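Local coordinates for protein LbaCas13a H328A (C2c2) (Lachnospiraceae bacterium NK4A179, PDB 5WLH) that is a CRISPR effector of the Cas13a family that binds its (pre-)crRNA guide and, as an A-cleaving RNA-targeting nuclease, probably cuts RNA through paired HEPN domains, at residues S901-W906 with A956-T961; K905-S910 with D964-L969; W86-I91 with D179-K184; R164-I169 with A206-Y211. All coordinates share one frame; numbering follows the deposited sequence.

Overall arrangement
Near the N terminus, contact 3 brings helix 175-185 back onto helix 83-96. Contact 4 begins inside that loop, at the end of helix 158-166, and closes beyond it at the exit of helix 193-206, so the two cross along the chain. Their centres lie about 14 Å apart and they touch where Ile169 CD1 packs 3.5 Å from Ile91 O, tying helices 83-96, 158-166, 175-185 and the exit of 193-206 together. Far along the chain, and on the opposite side of its centre, contacts 1 and 2 both start from helix 901-911. They share Lys905 and Trp906 and step along the 956-969 strand and helix, closing one excursion through helix 915-941. Contacts 1 and 3 have centres about 63 Å apart.

Contact 1: residues S901-W906 with A956-T961; sequences SELQKW and AGVDIT
Val958 sets its two methyls against three side chains of helix 901-906. Its CG1 lies 3.8 Å from Glu902 CB, and the Glu902 and Val958 side chains cross at about a right angle. CG2 also touches Glu902 CG and reaches Leu903 CD2 at 4.1 Å, the leucine and valine side chains sliding past each other in opposite directions; more remotely it approaches the Trp906 indole obliquely. Glu902 holds CG anti to its backbone N (chi1 -179°) and then bends at chi2, and its OE2 comes to rest 3.6 Å from Ala956 CB. The other carboxylate oxygen, OE1, is taken by Lys905 NZ at 3.1 Å on the syn side, 22° out of the carboxylate plane, in a salt bridge; Lys905 NZ makes a second one with Asp605. No hydrogen bond joins the two segments; the evidence is side-chain packing alone. The contact thus wedges the short hairpin of strands 954-955 and 958-959, just before helix 960-974, against helix 901-911, whose Glu902 and Trp906 also touch Met602 of helix 588-602.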
loop_
_atom_site.group_PDB
_atom_site.type_symbol
_atom_site.label_atom_id
_atom_site.label_comp_id
_atom_site.label_asym_id
_atom_site.label_seq_id
_atom_site.Cartn_x
_atom_site.Cartn_y
_atom_site.Cartn_z
ATOM N N SER A 901 -19.220 22.537 -8.491
ATOM C CA SER A 901 -19.767 21.268 -8.013
ATOM C C SER A 901 -18.672 20.338 -7.494
ATOM O O SER A 901 -18.874 19.623 -6.503
ATOM C CB SER A 901 -20.541 20.581 -9.138
ATOM O OG SER A 901 -21.805 21.187 -9.320
ATOM N N GLU A 902 -17.503 20.334 -8.141
ATOM C CA GLU A 902 -16.443 19.418 -7.721
ATOM C C GLU A 902 -15.867 19.807 -6.363
ATOM O O GLU A 902 -15.625 18.936 -5.519
ATOM C CB GLU A 902 -15.341 19.350 -8.777
ATOM C CG GLU A 902 -14.207 18.389 -8.406
ATOM C CD GLU A 902 -14.610 16.930 -8.497
ATOM O OE1 GLU A 902 -15.652 16.630 -9.135
ATOM O OE2 GLU A 902 -13.875 16.082 -7.934
ATOM N N LEU A 903 -15.632 21.105 -6.129
ATOM C CA LEU A 903 -15.203 21.521 -4.793
ATOM C C LEU A 903 -16.255 21.160 -3.750
ATOM O O LEU A 903 -15.919 20.723 -2.644
ATOM C CB LEU A 903 -14.907 23.022 -4.760
ATOM C CG LEU A 903 -13.543 23.422 -5.334
ATOM C CD1 LEU A 903 -13.359 24.937 -5.298
ATOM C CD2 LEU A 903 -12.370 22.707 -4.609
ATOM N N GLN A 904 -17.540 21.306 -4.089
ATOM C CA GLN A 904 -18.582 20.914 -3.143
ATOM C C GLN A 904 -18.505 19.427 -2.791
ATOM O O GLN A 904 -18.767 19.039 -1.645
ATOM C CB GLN A 904 -19.949 21.292 -3.702
ATOM C CG GLN A 904 -20.099 22.825 -3.788
ATOM C CD GLN A 904 -21.463 23.252 -4.326
ATOM O OE1 GLN A 904 -22.372 22.438 -4.460
ATOM N NE2 GLN A 904 -21.584 24.522 -4.676
ATOM N N LYS A 905 -18.155 18.580 -3.756
ATOM C CA LYS A 905 -17.986 17.162 -3.455
ATOM C C LYS A 905 -16.853 16.933 -2.463
ATOM O O LYS A 905 -17.005 16.171 -1.500
ATOM C CB LYS A 905 -17.701 16.367 -4.728
ATOM C CG LYS A 905 -18.798 16.341 -5.764
ATOM C CD LYS A 905 -18.280 15.453 -6.899
ATOM C CE LYS A 905 -18.924 15.778 -8.206
ATOM N NZ LYS A 905 -18.240 15.018 -9.280
ATOM N N TRP A 906 -15.682 17.524 -2.722
ATOM C CA TRP A 906 -14.568 17.356 -1.787
ATOM C C TRP A 906 -14.961 17.833 -0.402
ATOM O O TRP A 906 -14.589 17.232 0.611
ATOM C CB TRP A 906 -13.340 18.129 -2.261
ATOM C CG TRP A 906 -12.675 17.507 -3.412
ATOM C CD1 TRP A 906 -12.797 17.874 -4.721
ATOM C CD2 TRP A 906 -11.781 16.391 -3.386
ATOM N NE1 TRP A 906 -12.027 17.055 -5.514
ATOM C CE2 TRP A 906 -11.389 16.139 -4.717
ATOM C CE3 TRP A 906 -11.271 15.583 -2.366
ATOM C CZ2 TRP A 906 -10.520 15.107 -5.058
ATOM C CZ3 TRP A 906 -10.398 14.563 -2.704
ATOM C CH2 TRP A 906 -10.031 14.336 -4.038
ATOM N N ALA A 956 -9.175 16.867 -11.288
ATOM C CA ALA A 956 -10.576 16.809 -11.701
ATOM C C ALA A 956 -11.116 18.205 -12.010
ATOM O O ALA A 956 -12.262 18.536 -11.694
ATOM C CB ALA A 956 -11.425 16.117 -10.632
ATOM N N GLY A 957 -10.255 19.052 -12.586
ATOM C CA GLY A 957 -10.626 20.382 -13.016
ATOM C C GLY A 957 -10.489 21.490 -11.989
ATOM O O GLY A 957 -10.698 22.660 -12.337
ATOM N N VAL A 958 -10.153 21.181 -10.736
ATOM C CA VAL A 958 -10.127 22.203 -9.700
ATOM C C VAL A 958 -8.735 22.290 -9.100
ATOM O O VAL A 958 -7.967 21.322 -9.106
ATOM C CB VAL A 958 -11.186 21.944 -8.607
ATOM C CG1 VAL A 958 -12.585 21.915 -9.223
ATOM C CG2 VAL A 958 -10.901 20.654 -7.889
ATOM N N ASP A 959 -8.417 23.468 -8.574
ATOM C CA ASP A 959 -7.085 23.731 -8.049
ATOM C C ASP A 959 -6.832 22.858 -6.830
ATOM O O ASP A 959 -7.652 22.830 -5.908
ATOM C CB ASP A 959 -6.930 25.196 -7.637
ATOM C CG ASP A 959 -6.805 26.140 -8.814
ATOM O OD1 ASP A 959 -6.805 25.673 -9.974
ATOM O OD2 ASP A 959 -6.703 27.361 -8.556
ATOM N N ILE A 960 -5.687 22.165 -6.817
ATOM C CA ILE A 960 -5.344 21.348 -5.657
ATOM C C ILE A 960 -5.262 22.200 -4.398
ATOM O O ILE A 960 -5.631 21.746 -3.306
ATOM C CB ILE A 960 -4.034 20.584 -5.906
ATOM C CG1 ILE A 960 -4.272 19.477 -6.935
ATOM C CG2 ILE A 960 -3.492 19.985 -4.574
ATOM C CD1 ILE A 960 -2.998 18.936 -7.557
ATOM N N THR A 961 -4.783 23.447 -4.524
ATOM C CA THR A 961 -4.720 24.339 -3.363
ATOM C C THR A 961 -6.106 24.587 -2.774
ATOM O O THR A 961 -6.253 24.708 -1.557
ATOM C CB THR A 961 -4.039 25.662 -3.740
ATOM O OG1 THR A 961 -2.720 25.392 -4.233
ATOM C CG2 THR A 961 -3.921 26.592 -2.526
#

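Contact 2: residues K905-S910 with D964-L969; sequences KWYIVS and DAVIDL
Val966 comes first: its CG1, anti to the backbone N (chi1 168°), reaches the backbone of the facing helix, 3.3 Å from Tyr907 CA and 3.7 Å from Tyr907 CB, which marks tight packing. Ile967 follows with its chain extended, CD1 lying 3.9 Å from Trp906 CE3 and coming obliquely on the indole. Nearer its root, Ile967 CG2 sits 4.1 Å from Ser910 CB. The helix axes of the two segments approach to 8.7 Å at a signed crossing angle of -24°, nearly parallel neighbours in a helical bundle consistent with a HEPN domain: helices 588-602 and 621-632, also packed here, flank an Arg-Asn-Asp-Ser-Phe-His run matching that family's R-X4-H signature. Ser910 turns OG back to its own helix, donating to Trp906 O at 2.8 Å while Ser910 N reaches the same oxygen from the opposite face of its plane. OG also bonds Ser970 OG, and an alanine in place of Ser910 would probably leave the Ser970 hydroxyl without this partner and Trp906 O with one donor fewer. Leu969 ends the walk, its CD2 3.9 Å from Tyr907 CE1, oblique to a phenol whose OH is hydrogen-bonded to Glu631.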
loop_
_atom_site.group_PDB
_atom_site.type_symbol
_atom_site.label_atom_id
_atom_site.label_comp_id
_atom_site.label_asym_id
_atom_site.label_seq_id
_atom_site.Cartn_x
_atom_site.Cartn_y
_atom_site.Cartn_z
ATOM N N LYS A 905 -18.155 18.580 -3.756
ATOM C CA LYS A 905 -17.986 17.162 -3.455
ATOM C C LYS A 905 -16.853 16.933 -2.463
ATOM O O LYS A 905 -17.005 16.171 -1.500
ATOM C CB LYS A 905 -17.701 16.367 -4.728
ATOM C CG LYS A 905 -18.798 16.341 -5.764
ATOM C CD LYS A 905 -18.280 15.453 -6.899
ATOM C CE LYS A 905 -18.924 15.778 -8.206
ATOM N NZ LYS A 905 -18.240 15.018 -9.280
ATOM N N TRP A 906 -15.682 17.524 -2.722
ATOM C CA TRP A 906 -14.568 17.356 -1.787
ATOM C C TRP A 906 -14.961 17.833 -0.402
ATOM O O TRP A 906 -14.589 17.232 0.611
ATOM C CB TRP A 906 -13.340 18.129 -2.261
ATOM C CG TRP A 906 -12.675 17.507 -3.412
ATOM C CD1 TRP A 906 -12.797 17.874 -4.721
ATOM C CD2 TRP A 906 -11.781 16.391 -3.386
ATOM N NE1 TRP A 906 -12.027 17.055 -5.514
ATOM C CE2 TRP A 906 -11.389 16.139 -4.717
ATOM C CE3 TRP A 906 -11.271 15.583 -2.366
ATOM C CZ2 TRP A 906 -10.520 15.107 -5.058
ATOM C CZ3 TRP A 906 -10.398 14.563 -2.704
ATOM C CH2 TRP A 906 -10.031 14.336 -4.038
ATOM N N TYR A 907 -15.702 18.934 -0.348
ATOM C CA TYR A 907 -16.196 19.455 0.912
ATOM C C TYR A 907 -17.046 18.435 1.647
ATOM O O TYR A 907 -16.730 18.051 2.780
ATOM C CB TYR A 907 -16.994 20.727 0.645
ATOM C CG TYR A 907 -17.712 21.262 1.852
ATOM C CD1 TYR A 907 -17.083 21.340 3.094
ATOM C CD2 TYR A 907 -19.018 21.735 1.738
ATOM C CE1 TYR A 907 -17.757 21.848 4.202
ATOM C CE2 TYR A 907 -19.691 22.244 2.825
ATOM C CZ TYR A 907 -19.058 22.314 4.055
ATOM O OH TYR A 907 -19.740 22.833 5.139
ATOM N N ILE A 908 -18.153 18.007 1.035
ATOM C CA ILE A 908 -19.084 17.140 1.752
ATOM C C ILE A 908 -18.439 15.796 2.078
ATOM O O ILE A 908 -18.612 15.270 3.179
ATOM C CB ILE A 908 -20.387 16.970 0.952
ATOM C CG1 ILE A 908 -21.107 18.323 0.857
ATOM C CG2 ILE A 908 -21.297 15.917 1.596
ATOM C CD1 ILE A 908 -21.469 18.913 2.254
ATOM N N VAL A 909 -17.690 15.211 1.137
ATOM C CA VAL A 909 -17.089 13.908 1.421
ATOM C C VAL A 909 -16.106 14.018 2.584
ATOM O O VAL A 909 -16.183 13.246 3.546
ATOM C CB VAL A 909 -16.433 13.314 0.161
ATOM C CG1 VAL A 909 -15.565 12.099 0.526
ATOM C CG2 VAL A 909 -17.511 12.874 -0.802
ATOM N N SER A 910 -15.194 14.995 2.536
ATOM C CA SER A 910 -14.210 15.089 3.616
ATOM C C SER A 910 -14.871 15.499 4.922
ATOM O O SER A 910 -14.449 15.061 6.000
ATOM C CB SER A 910 -13.097 16.074 3.260
ATOM O OG SER A 910 -13.579 17.406 3.196
ATOM N N ASP A 964 -7.161 21.266 -1.085
ATOM C CA ASP A 964 -6.415 21.221 0.159
ATOM C C ASP A 964 -7.098 22.045 1.237
ATOM O O ASP A 964 -7.361 21.548 2.337
ATOM C CB ASP A 964 -4.988 21.697 -0.089
ATOM C CG ASP A 964 -4.068 21.413 1.082
ATOM O OD1 ASP A 964 -4.206 22.091 2.126
ATOM O OD2 ASP A 964 -3.219 20.494 0.978
ATOM N N ALA A 965 -7.421 23.306 0.925
ATOM C CA ALA A 965 -8.030 24.179 1.919
ATOM C C ALA A 965 -9.374 23.637 2.370
ATOM O O ALA A 965 -9.733 23.748 3.544
ATOM C CB ALA A 965 -8.194 25.583 1.339
ATOM N N VAL A 966 -10.136 23.051 1.446
ATOM C CA VAL A 966 -11.436 22.505 1.811
ATOM C C VAL A 966 -11.270 21.326 2.755
ATOM O O VAL A 966 -11.941 21.239 3.791
ATOM C CB VAL A 966 -12.214 22.093 0.555
ATOM C CG1 VAL A 966 -13.394 21.273 0.955
ATOM C CG2 VAL A 966 -12.661 23.344 -0.230
ATOM N N ILE A 967 -10.404 20.379 2.390
ATOM C CA ILE A 967 -10.214 19.221 3.258
ATOM C C ILE A 967 -9.677 19.660 4.608
ATOM O O ILE A 967 -10.109 19.166 5.651
ATOM C CB ILE A 967 -9.289 18.186 2.606
ATOM C CG1 ILE A 967 -9.859 17.711 1.275
ATOM C CG2 ILE A 967 -9.127 16.976 3.554
ATOM C CD1 ILE A 967 -8.992 16.642 0.609
ATOM N N ASP A 968 -8.716 20.592 4.601
ATOM C CA ASP A 968 -8.154 21.111 5.844
ATOM C C ASP A 968 -9.237 21.723 6.721
ATOM O O ASP A 968 -9.227 21.549 7.952
ATOM C CB ASP A 968 -7.063 22.132 5.525
ATOM C CG ASP A 968 -6.535 22.832 6.767
ATOM O OD1 ASP A 968 -5.619 22.289 7.411
ATOM O OD2 ASP A 968 -7.051 23.924 7.104
ATOM N N LEU A 969 -10.196 22.424 6.104
ATOM C CA LEU A 969 -11.331 22.946 6.860
ATOM C C LEU A 969 -12.091 21.807 7.522
ATOM O O LEU A 969 -12.431 21.886 8.706
ATOM C CB LEU A 969 -12.243 23.776 5.945
ATOM C CG LEU A 969 -13.585 24.203 6.548
ATOM C CD1 LEU A 969 -13.956 25.640 6.163
ATOM C CD2 LEU A 969 -14.713 23.238 6.141
#

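Contact 3: residues W86-I91 with D179-K184; sequences WFLSEI and DRIIAK
Ile181 and Ile91 make the tight part of this contact, with Ile181 CD1 only 3.6 Å from Ile91 CG2 and the two side chains crossing at about a right angle. Ile91 CG2 stands anti to its backbone N, while the CG1 branch leads off over one face of the Phe87 ring on its own helix, 3.9 Å above the plane and offset toward the rim. Beside this pair, Leu88 points toward the other helix and slides past Ile181 in the opposite direction, its CD2 4.0 Å from Ile181 CG1. The looser, partly exposed side belongs to two charged residues. Arg180 lends its aliphatic root, CB lying 3.8 Å from Leu88 CD1, then runs extended away to salt bridges with Asp176 and Asp356. Lys184 bends at chi3 (-51°) and meets Leu88 with CE and NZ at its end, NZ passing 4.1 Å from Leu88 CD1 while forming a salt bridge with Asp358. An alanine in place of Leu88 would probably open a gap between the helices, since both methyls that meet Arg180, Ile181 and Lys184 would be gone. No hydrogen bond crosses the contact. The local axes stand 10.2 Å apart and cross at -76°, a steep helix-on-helix packing in the all-helical part of the N-terminal region, consistent with the crRNA-recognition lobe of Cas13a, with an apolar centre and a charged border.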
loop_
_atom_site.group_PDB
_atom_site.type_symbol
_atom_site.label_atom_id
_atom_site.label_comp_id
_atom_site.label_asym_id
_atom_site.label_seq_id
_atom_site.Cartn_x
_atom_site.Cartn_y
_atom_site.Cartn_z
ATOM N N TRP A 86 30.950 -19.122 16.979
ATOM C CA TRP A 86 32.011 -18.125 17.016
ATOM C C TRP A 86 33.332 -18.691 16.498
ATOM O O TRP A 86 34.180 -17.933 16.012
ATOM C CB TRP A 86 32.134 -17.587 18.445
ATOM C CG TRP A 86 33.425 -16.935 18.786
ATOM C CD1 TRP A 86 33.696 -15.598 18.775
ATOM C CD2 TRP A 86 34.622 -17.587 19.222
ATOM N NE1 TRP A 86 34.996 -15.379 19.164
ATOM C CE2 TRP A 86 35.586 -16.584 19.443
ATOM C CE3 TRP A 86 34.973 -18.923 19.436
ATOM C CZ2 TRP A 86 36.880 -16.875 19.869
ATOM C CZ3 TRP A 86 36.254 -19.208 19.862
ATOM C CH2 TRP A 86 37.191 -18.191 20.079
ATOM N N PHE A 87 33.511 -20.014 16.569
ATOM C CA PHE A 87 34.679 -20.645 15.958
ATOM C C PHE A 87 34.599 -20.594 14.434
ATOM O O PHE A 87 35.612 -20.363 13.763
ATOM C CB PHE A 87 34.804 -22.090 16.442
ATOM C CG PHE A 87 35.949 -22.847 15.823
ATOM C CD1 PHE A 87 37.245 -22.377 15.925
ATOM C CD2 PHE A 87 35.724 -24.031 15.143
ATOM C CE1 PHE A 87 38.299 -23.074 15.365
ATOM C CE2 PHE A 87 36.772 -24.732 14.577
ATOM C CZ PHE A 87 38.061 -24.251 14.687
ATOM N N LEU A 88 33.406 -20.816 13.872
ATOM C CA LEU A 88 33.221 -20.649 12.433
ATOM C C LEU A 88 33.589 -19.241 11.993
ATOM O O LEU A 88 34.231 -19.053 10.953
ATOM C CB LEU A 88 31.776 -20.948 12.041
ATOM C CG LEU A 88 31.104 -22.224 12.532
ATOM C CD1 LEU A 88 29.636 -22.198 12.145
ATOM C CD2 LEU A 88 31.791 -23.442 11.952
ATOM N N SER A 89 33.177 -18.234 12.768
ATOM C CA SER A 89 33.458 -16.851 12.396
ATOM C C SER A 89 34.951 -16.561 12.415
ATOM O O SER A 89 35.437 -15.768 11.600
ATOM C CB SER A 89 32.721 -15.892 13.329
ATOM O OG SER A 89 32.839 -14.555 12.872
ATOM N N GLU A 90 35.691 -17.193 13.327
ATOM C CA GLU A 90 37.130 -16.963 13.408
ATOM C C GLU A 90 37.858 -17.602 12.233
ATOM O O GLU A 90 38.811 -17.023 11.698
ATOM C CB GLU A 90 37.672 -17.497 14.736
ATOM C CG GLU A 90 38.985 -16.868 15.175
ATOM C CD GLU A 90 38.804 -15.479 15.764
ATOM O OE1 GLU A 90 39.813 -14.752 15.896
ATOM O OE2 GLU A 90 37.655 -15.113 16.089
ATOM N N ILE A 91 37.421 -18.795 11.818
ATOM C CA ILE A 91 38.019 -19.452 10.658
ATOM C C ILE A 91 37.840 -18.592 9.414
ATOM O O ILE A 91 38.782 -18.381 8.639
ATOM C CB ILE A 91 37.414 -20.856 10.467
ATOM C CG1 ILE A 91 37.838 -21.771 11.611
ATOM C CG2 ILE A 91 37.854 -21.454 9.140
ATOM C CD1 ILE A 91 39.340 -21.875 11.770
ATOM N N ASP A 179 31.019 -27.559 6.048
ATOM C CA ASP A 179 29.634 -27.488 5.595
ATOM C C ASP A 179 28.914 -26.293 6.203
ATOM O O ASP A 179 28.141 -25.614 5.519
ATOM C CB ASP A 179 28.902 -28.783 5.937
ATOM C CG ASP A 179 29.207 -29.894 4.959
ATOM O OD1 ASP A 179 29.934 -29.630 3.982
ATOM O OD2 ASP A 179 28.710 -31.023 5.159
ATOM N N ARG A 180 29.156 -26.018 7.486
ATOM C CA ARG A 180 28.495 -24.890 8.135
ATOM C C ARG A 180 28.990 -23.563 7.581
ATOM O O ARG A 180 28.196 -22.641 7.361
ATOM C CB ARG A 180 28.714 -24.960 9.646
ATOM C CG ARG A 180 27.714 -25.859 10.347
ATOM C CD ARG A 180 28.219 -26.361 11.694
ATOM N NE ARG A 180 27.366 -27.444 12.170
ATOM C CZ ARG A 180 26.275 -27.259 12.903
ATOM N NH1 ARG A 180 25.921 -26.032 13.261
ATOM N NH2 ARG A 180 25.543 -28.297 13.281
ATOM N N ILE A 181 30.300 -23.452 7.350
ATOM C CA ILE A 181 30.887 -22.208 6.863
ATOM C C ILE A 181 30.387 -21.887 5.463
ATOM O O ILE A 181 30.117 -20.724 5.130
ATOM C CB ILE A 181 32.421 -22.305 6.894
ATOM C CG1 ILE A 181 32.934 -22.144 8.322
ATOM C CG2 ILE A 181 33.040 -21.266 5.991
ATOM C CD1 ILE A 181 34.427 -22.056 8.409
ATOM N N ILE A 182 30.279 -22.908 4.612
ATOM C CA ILE A 182 29.829 -22.688 3.242
ATOM C C ILE A 182 28.389 -22.193 3.232
ATOM O O ILE A 182 28.064 -21.190 2.591
ATOM C CB ILE A 182 29.990 -23.980 2.421
ATOM C CG1 ILE A 182 31.470 -24.241 2.152
ATOM C CG2 ILE A 182 29.197 -23.894 1.132
ATOM C CD1 ILE A 182 31.732 -25.549 1.417
ATOM N N ALA A 183 27.506 -22.882 3.955
ATOM C CA ALA A 183 26.099 -22.513 3.933
ATOM C C ALA A 183 25.858 -21.160 4.587
ATOM O O ALA A 183 24.934 -20.440 4.188
ATOM C CB ALA A 183 25.267 -23.589 4.624
ATOM N N LYS A 184 26.674 -20.793 5.577
ATOM C CA LYS A 184 26.433 -19.570 6.333
ATOM C C LYS A 184 27.156 -18.359 5.754
ATOM O O LYS A 184 26.615 -17.248 5.785
ATOM C CB LYS A 184 26.850 -19.761 7.793
ATOM C CG LYS A 184 26.494 -18.584 8.684
ATOM C CD LYS A 184 26.879 -18.836 10.130
ATOM C CE LYS A 184 26.338 -20.168 10.619
ATOM N NZ LYS A 184 26.054 -20.156 12.083
#

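Contact 4: residues R164-I169 with A206-Y211; sequences RIKNNI and AFDLPY
Lys166 NZ donates to Ala206 O at 3.3 Å, arriving nearly along the C=O axis, with a C=O...N angle of 177°. The same ammonium faces Asp208 OD2 at 3.8 Å, a long salt bridge between side chains that cross at about a right angle. Chi1 of Lys166 (78°) puts CG in the crowded position between its backbone N and carbonyl carbon, and a bend at chi3 follows on the way to NZ. Because Ala206 O is at the C-terminal end of a helix, the positive charge is likely to be welcome there. Beside the polar contact, Phe207 makes an apolar one. Ile169 CG2 meets the ring at its edge, near the ring plane, 3.8 Å from Phe207 CE1, the two side chains again crossing at about a right angle. Ile165 CG2 is farther off, 4.4 Å from Phe207 CZ and oblique to the ring. Ile169 is the last residue of a type I turn that starts at Lys166, closed by a weak bond from Ile169 N to Lys166 O, and it also packs on Ile91 and Ile95 of helix 83-96. Asp208 has positive phi (53°) and is the C-prime residue of a Schellman motif, with Leu209 N bonded to Met204 O and Asp208 N to Asn205 O; the arrangement is thus a Schellman-terminated helix, with the Ala206 carbonyl bonded to Lys166 and Phe207 packed on Ile165 and Ile169 around the end of helix 158-166.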
loop_
_atom_site.group_PDB
_atom_site.type_symbol
_atom_site.label_atom_id
_atom_site.label_comp_id
_atom_site.label_asym_id
_atom_site.label_seq_id
_atom_site.Cartn_x
_atom_site.Cartn_y
_atom_site.Cartn_z
ATOM N N ARG A 164 47.039 -20.374 0.465
ATOM C CA ARG A 164 46.504 -19.112 0.957
ATOM C C ARG A 164 45.407 -19.348 1.990
ATOM O O ARG A 164 45.299 -18.602 2.973
ATOM C CB ARG A 164 45.991 -18.271 -0.214
ATOM C CG ARG A 164 47.078 -17.830 -1.186
ATOM C CD ARG A 164 48.156 -16.990 -0.505
ATOM N NE ARG A 164 47.682 -15.645 -0.189
ATOM C CZ ARG A 164 48.188 -14.523 -0.699
ATOM N NH1 ARG A 164 47.682 -13.347 -0.345
ATOM N NH2 ARG A 164 49.199 -14.573 -1.563
ATOM N N ILE A 165 44.612 -20.406 1.806
ATOM C CA ILE A 165 43.491 -20.680 2.704
ATOM C C ILE A 165 43.985 -21.108 4.085
ATOM O O ILE A 165 43.417 -20.707 5.109
ATOM C CB ILE A 165 42.560 -21.737 2.079
ATOM C CG1 ILE A 165 41.707 -21.109 0.974
ATOM C CG2 ILE A 165 41.662 -22.377 3.128
ATOM C CD1 ILE A 165 41.034 -22.140 0.083
ATOM N N LYS A 166 45.030 -21.926 4.147
ATOM C CA LYS A 166 45.504 -22.423 5.435
ATOM C C LYS A 166 46.662 -21.611 6.004
ATOM O O LYS A 166 47.143 -21.926 7.099
ATOM C CB LYS A 166 45.904 -23.900 5.320
ATOM C CG LYS A 166 47.257 -24.153 4.682
ATOM C CD LYS A 166 47.475 -25.644 4.438
ATOM C CE LYS A 166 47.509 -26.426 5.740
ATOM N NZ LYS A 166 47.506 -27.896 5.501
ATOM N N ASN A 167 47.103 -20.562 5.307
ATOM C CA ASN A 167 48.249 -19.786 5.773
ATOM C C ASN A 167 47.955 -19.048 7.076
ATOM O O ASN A 167 48.881 -18.761 7.842
ATOM C CB ASN A 167 48.682 -18.800 4.687
ATOM C CG ASN A 167 50.016 -18.148 4.990
ATOM O OD1 ASN A 167 50.068 -17.003 5.444
ATOM N ND2 ASN A 167 51.104 -18.868 4.737
ATOM N N ASN A 168 46.689 -18.730 7.349
ATOM C CA ASN A 168 46.309 -18.060 8.586
ATOM C C ASN A 168 45.533 -18.967 9.532
ATOM O O ASN A 168 45.016 -18.488 10.546
ATOM C CB ASN A 168 45.481 -16.808 8.291
ATOM C CG ASN A 168 46.211 -15.817 7.408
ATOM O OD1 ASN A 168 47.419 -15.921 7.203
ATOM N ND2 ASN A 168 45.473 -14.848 6.873
ATOM N N ILE A 169 45.428 -20.257 9.225
ATOM C CA ILE A 169 44.639 -21.196 10.012
ATOM C C ILE A 169 45.587 -22.155 10.711
ATOM O O ILE A 169 46.424 -22.796 10.063
ATOM C CB ILE A 169 43.635 -21.968 9.142
ATOM C CG1 ILE A 169 42.709 -21.001 8.401
ATOM C CG2 ILE A 169 42.835 -22.938 9.999
ATOM C CD1 ILE A 169 41.576 -20.459 9.248
ATOM N N ALA A 206 42.421 -29.008 1.347
ATOM C CA ALA A 206 43.268 -28.081 2.094
ATOM C C ALA A 206 43.517 -28.576 3.509
ATOM O O ALA A 206 44.623 -28.431 4.043
ATOM C CB ALA A 206 42.634 -26.692 2.135
ATOM N N PHE A 207 42.499 -29.148 4.142
ATOM C CA PHE A 207 42.612 -29.579 5.524
ATOM C C PHE A 207 42.867 -31.076 5.649
ATOM O O PHE A 207 42.673 -31.643 6.730
ATOM C CB PHE A 207 41.370 -29.139 6.292
ATOM C CG PHE A 207 41.281 -27.644 6.430
ATOM C CD1 PHE A 207 42.197 -26.964 7.222
ATOM C CD2 PHE A 207 40.329 -26.913 5.736
ATOM C CE1 PHE A 207 42.142 -25.590 7.345
ATOM C CE2 PHE A 207 40.269 -25.535 5.858
ATOM C CZ PHE A 207 41.181 -24.874 6.665
ATOM N N ASP A 208 43.325 -31.706 4.565
ATOM C CA ASP A 208 43.753 -33.109 4.546
ATOM C C ASP A 208 42.687 -34.042 5.115
ATOM O O ASP A 208 42.972 -34.939 5.912
ATOM C CB ASP A 208 45.082 -33.278 5.282
ATOM C CG ASP A 208 46.187 -32.436 4.679
ATOM O OD1 ASP A 208 46.457 -32.599 3.471
ATOM O OD2 ASP A 208 46.783 -31.611 5.410
ATOM N N LEU A 209 41.436 -33.823 4.691
ATOM C CA LEU A 209 40.322 -34.673 5.077
ATOM C C LEU A 209 39.911 -35.518 3.885
ATOM O O LEU A 209 39.755 -34.975 2.783
ATOM C CB LEU A 209 39.132 -33.832 5.571
ATOM C CG LEU A 209 39.442 -32.877 6.739
ATOM C CD1 LEU A 209 38.230 -32.024 7.106
ATOM C CD2 LEU A 209 39.947 -33.654 7.967
ATOM N N PRO A 210 39.769 -36.834 4.037
ATOM C CA PRO A 210 39.391 -37.659 2.885
ATOM C C PRO A 210 38.044 -37.223 2.341
ATOM O O PRO A 210 37.087 -37.011 3.090
ATOM C CB PRO A 210 39.343 -39.079 3.462
ATOM C CG PRO A 210 40.279 -39.028 4.622
ATOM C CD PRO A 210 40.064 -37.657 5.222
ATOM N N TYR A 211 37.989 -37.078 1.021
ATOM C CA TYR A 211 36.799 -36.562 0.374
ATOM C C TYR A 211 36.803 -36.991 -1.078
ATOM O O TYR A 211 37.841 -36.954 -1.745
ATOM C CB TYR A 211 36.743 -35.038 0.471
ATOM C CG TYR A 211 35.445 -34.482 -0.016
ATOM C CD1 TYR A 211 34.279 -34.677 0.705
ATOM C CD2 TYR A 211 35.382 -33.745 -1.185
ATOM C CE1 TYR A 211 33.081 -34.159 0.275
ATOM C CE2 TYR A 211 34.177 -33.219 -1.626
ATOM C CZ TYR A 211 33.037 -33.430 -0.887
ATOM O OH TYR A 211 31.833 -32.941 -1.319
#